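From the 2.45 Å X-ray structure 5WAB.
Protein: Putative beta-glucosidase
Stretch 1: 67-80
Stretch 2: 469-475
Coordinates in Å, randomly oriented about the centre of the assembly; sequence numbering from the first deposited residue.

Stretch 1 67-80: PATCFPPAAGLSSS
Stretch 2 469-475: SWLLGQA

Two hydrogen bonds, both between Cys70 and Gln474, fix the register of this contact. The Gln474 backbone N donates to Cys70 O at 2.8 Å and 170°, while Cys70 N donates to Gln474 OE1 at 3.0 Å and 165°. One glutamine thus satisfies both backbone polar groups of one residue, its side-chain carbonyl standing in for the main-chain acceptor a strand pair would offer. The rotamer makes this possible: chi1 p (74°), chi2 t, chi3 38°. CA-to-CB points sideways, yet the end of the chain comes back to the first stretch, where OE1 also lies 3.3 Å from Thr69 CA.

The two stretches run antiparallel, with Cys70 CA 5.2 Å from Gln474 CA, Pro72 CA 3.9 Å from Gly473 CA and Gly76 CA 5.1 Å from Trp470 CA. Residues 67–73 are extended, with Phe71 at -77/161 and Pro72 at -61/133. The close middle crossing depends on Gly473, at phi/psi 82/-167: an ideal CB would lie 2.6 Å from Cys70 O, and these backbone angles alone call for glycine. Pro72 CB sits 3.3 Å from Leu472 O.

Pro73, C-gamma exo, is the N-cap of the helix that begins at Ala74; its O accepts from Gly76 N (2.9 Å) and Leu77 N (3.0 Å). Its CA-to-CB bond points toward the second stretch, and Pro73 CG lies 3.7 Å from Leu471 CB. Leu471 is extended (-122/126), chi1 m, chi2 t.

Trp470, at phi/psi 47/-123, has its CA-to-CB bond pointing toward the first stretch, with chi1 m and chi2 106°. Ala75 O lies over one ring face, 3.5 Å from Trp470 CG. Gly76 CA is 3.7 Å from Trp470 CB, and an ideal CB on Gly76 would clash with Leu471 O at 2.6 Å. Beyond it, Ser79 OG (chi1 m) lies 3.2 Å from Trp470 NE1.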

# COMPACT_ATOMS: atom_id res chain seq x y z
N PRO A 67 -13.77 -11.69 17.27
CA PRO A 67 -12.94 -10.60 17.79
C PRO A 67 -11.47 -10.78 17.44
O PRO A 67 -10.86 -11.80 17.75
CB PRO A 67 -13.17 -10.67 19.30
CG PRO A 67 -14.51 -11.33 19.44
CD PRO A 67 -14.58 -12.33 18.33
N ALA A 68 -10.92 -9.77 16.78
CA ALA A 68 -9.52 -9.78 16.38
C ALA A 68 -8.98 -8.37 16.45
O ALA A 68 -9.73 -7.39 16.53
CB ALA A 68 -9.34 -10.37 14.98
N THR A 69 -7.65 -8.26 16.42
CA THR A 69 -7.01 -6.95 16.44
C THR A 69 -7.17 -6.26 15.09
O THR A 69 -6.74 -6.79 14.06
CB THR A 69 -5.53 -7.09 16.79
OG1 THR A 69 -5.41 -7.68 18.09
CG2 THR A 69 -4.85 -5.72 16.78
N CYS A 70 -7.79 -5.09 15.09
CA CYS A 70 -7.95 -4.30 13.87
C CYS A 70 -6.73 -3.39 13.75
O CYS A 70 -6.65 -2.35 14.40
CB CYS A 70 -9.25 -3.51 13.91
SG CYS A 70 -9.59 -2.53 12.42
N PHE A 71 -5.78 -3.79 12.92
CA PHE A 71 -4.60 -2.96 12.70
C PHE A 71 -4.95 -1.80 11.78
O PHE A 71 -5.96 -1.83 11.07
CB PHE A 71 -3.48 -3.81 12.11
CG PHE A 71 -3.00 -4.89 13.03
CD1 PHE A 71 -2.04 -4.63 13.99
CD2 PHE A 71 -3.52 -6.17 12.93
CE1 PHE A 71 -1.60 -5.62 14.84
CE2 PHE A 71 -3.08 -7.17 13.78
CZ PHE A 71 -2.12 -6.89 14.73
N PRO A 72 -4.13 -0.75 11.76
CA PRO A 72 -4.40 0.37 10.86
C PRO A 72 -4.39 -0.10 9.42
O PRO A 72 -3.50 -0.86 9.01
CB PRO A 72 -3.26 1.35 11.14
CG PRO A 72 -2.20 0.54 11.81
CD PRO A 72 -2.95 -0.49 12.60
N PRO A 73 -5.40 0.29 8.63
CA PRO A 73 -5.37 0.01 7.19
C PRO A 73 -4.12 0.56 6.54
O PRO A 73 -3.49 1.50 7.03
CB PRO A 73 -6.63 0.70 6.67
CG PRO A 73 -7.56 0.67 7.84
CD PRO A 73 -6.69 0.85 9.05
N ALA A 74 -3.77 -0.03 5.40
CA ALA A 74 -2.49 0.27 4.76
C ALA A 74 -2.35 1.74 4.39
O ALA A 74 -1.24 2.27 4.39
CB ALA A 74 -2.32 -0.62 3.53
N ALA A 75 -3.46 2.42 4.06
CA ALA A 75 -3.38 3.85 3.75
C ALA A 75 -2.77 4.64 4.90
O ALA A 75 -2.20 5.72 4.68
CB ALA A 75 -4.75 4.40 3.39
N GLY A 76 -2.93 4.15 6.12
CA GLY A 76 -2.28 4.74 7.27
C GLY A 76 -0.91 4.15 7.52
O GLY A 76 0.07 4.89 7.66
N LEU A 77 -0.83 2.82 7.55
CA LEU A 77 0.43 2.16 7.89
C LEU A 77 1.53 2.46 6.88
O LEU A 77 2.71 2.42 7.24
CB LEU A 77 0.22 0.65 8.01
CG LEU A 77 1.35 -0.13 8.70
CD1 LEU A 77 1.67 0.51 10.05
CD2 LEU A 77 0.96 -1.58 8.90
N SER A 78 1.17 2.79 5.65
CA SER A 78 2.16 3.18 4.65
C SER A 78 2.88 4.47 5.00
O SER A 78 3.91 4.77 4.39
CB SER A 78 1.50 3.31 3.29
OG SER A 78 0.47 4.29 3.32
N SER A 79 2.36 5.24 5.95
CA SER A 79 3.06 6.44 6.40
C SER A 79 4.29 6.13 7.24
O SER A 79 5.11 7.03 7.46
CB SER A 79 2.10 7.33 7.19
OG SER A 79 0.91 7.57 6.45
N SER A 80 4.43 4.89 7.72
CA SER A 80 5.51 4.54 8.63
C SER A 80 6.86 4.39 7.94
O SER A 80 7.89 4.65 8.56
CB SER A 80 5.17 3.24 9.35
OG SER A 80 5.11 2.17 8.43
N SER A 469 -4.20 11.65 10.01
CA SER A 469 -4.12 10.38 10.73
C SER A 469 -4.73 9.22 9.97
O SER A 469 -4.79 8.11 10.51
CB SER A 469 -4.79 10.51 12.11
OG SER A 469 -6.16 10.84 11.99
N TRP A 470 -5.20 9.44 8.74
CA TRP A 470 -5.76 8.41 7.88
C TRP A 470 -6.77 7.53 8.60
O TRP A 470 -7.76 8.03 9.15
CB TRP A 470 -4.65 7.54 7.30
CG TRP A 470 -3.63 8.30 6.52
CD1 TRP A 470 -2.36 8.60 6.91
CD2 TRP A 470 -3.78 8.86 5.21
NE1 TRP A 470 -1.71 9.31 5.93
CE2 TRP A 470 -2.57 9.48 4.87
CE3 TRP A 470 -4.84 8.90 4.29
CZ2 TRP A 470 -2.37 10.14 3.66
CZ3 TRP A 470 -4.64 9.55 3.08
CH2 TRP A 470 -3.41 10.16 2.78
N LEU A 471 -6.52 6.23 8.61
CA LEU A 471 -7.26 5.27 9.42
C LEU A 471 -6.26 4.54 10.31
O LEU A 471 -5.28 3.98 9.81
CB LEU A 471 -8.04 4.27 8.55
CG LEU A 471 -9.15 4.84 7.65
CD1 LEU A 471 -9.79 3.75 6.79
CD2 LEU A 471 -10.20 5.57 8.47
N LEU A 472 -6.52 4.55 11.61
CA LEU A 472 -5.53 4.14 12.60
C LEU A 472 -5.77 2.76 13.19
O LEU A 472 -4.90 2.26 13.91
CB LEU A 472 -5.48 5.17 13.74
CG LEU A 472 -5.01 6.58 13.35
CD1 LEU A 472 -5.22 7.54 14.50
CD2 LEU A 472 -3.54 6.56 12.94
N GLY A 473 -6.91 2.14 12.93
CA GLY A 473 -7.22 0.87 13.54
C GLY A 473 -7.78 1.03 14.94
O GLY A 473 -8.14 2.12 15.38
N GLN A 474 -7.83 -0.10 15.66
CA GLN A 474 -8.52 -0.12 16.94
C GLN A 474 -7.79 0.67 18.03
O GLN A 474 -8.40 0.99 19.05
CB GLN A 474 -8.72 -1.56 17.42
CG GLN A 474 -7.46 -2.25 17.92
CD GLN A 474 -7.73 -3.64 18.43
OE1 GLN A 474 -8.55 -4.37 17.87
NE2 GLN A 474 -7.06 -4.02 19.52
N ALA A 475 -6.50 0.97 17.84
CA ALA A 475 -5.71 1.65 18.86
C ALA A 475 -5.46 3.12 18.53
O ALA A 475 -4.50 3.71 19.06
CB ALA A 475 -4.38 0.92 19.07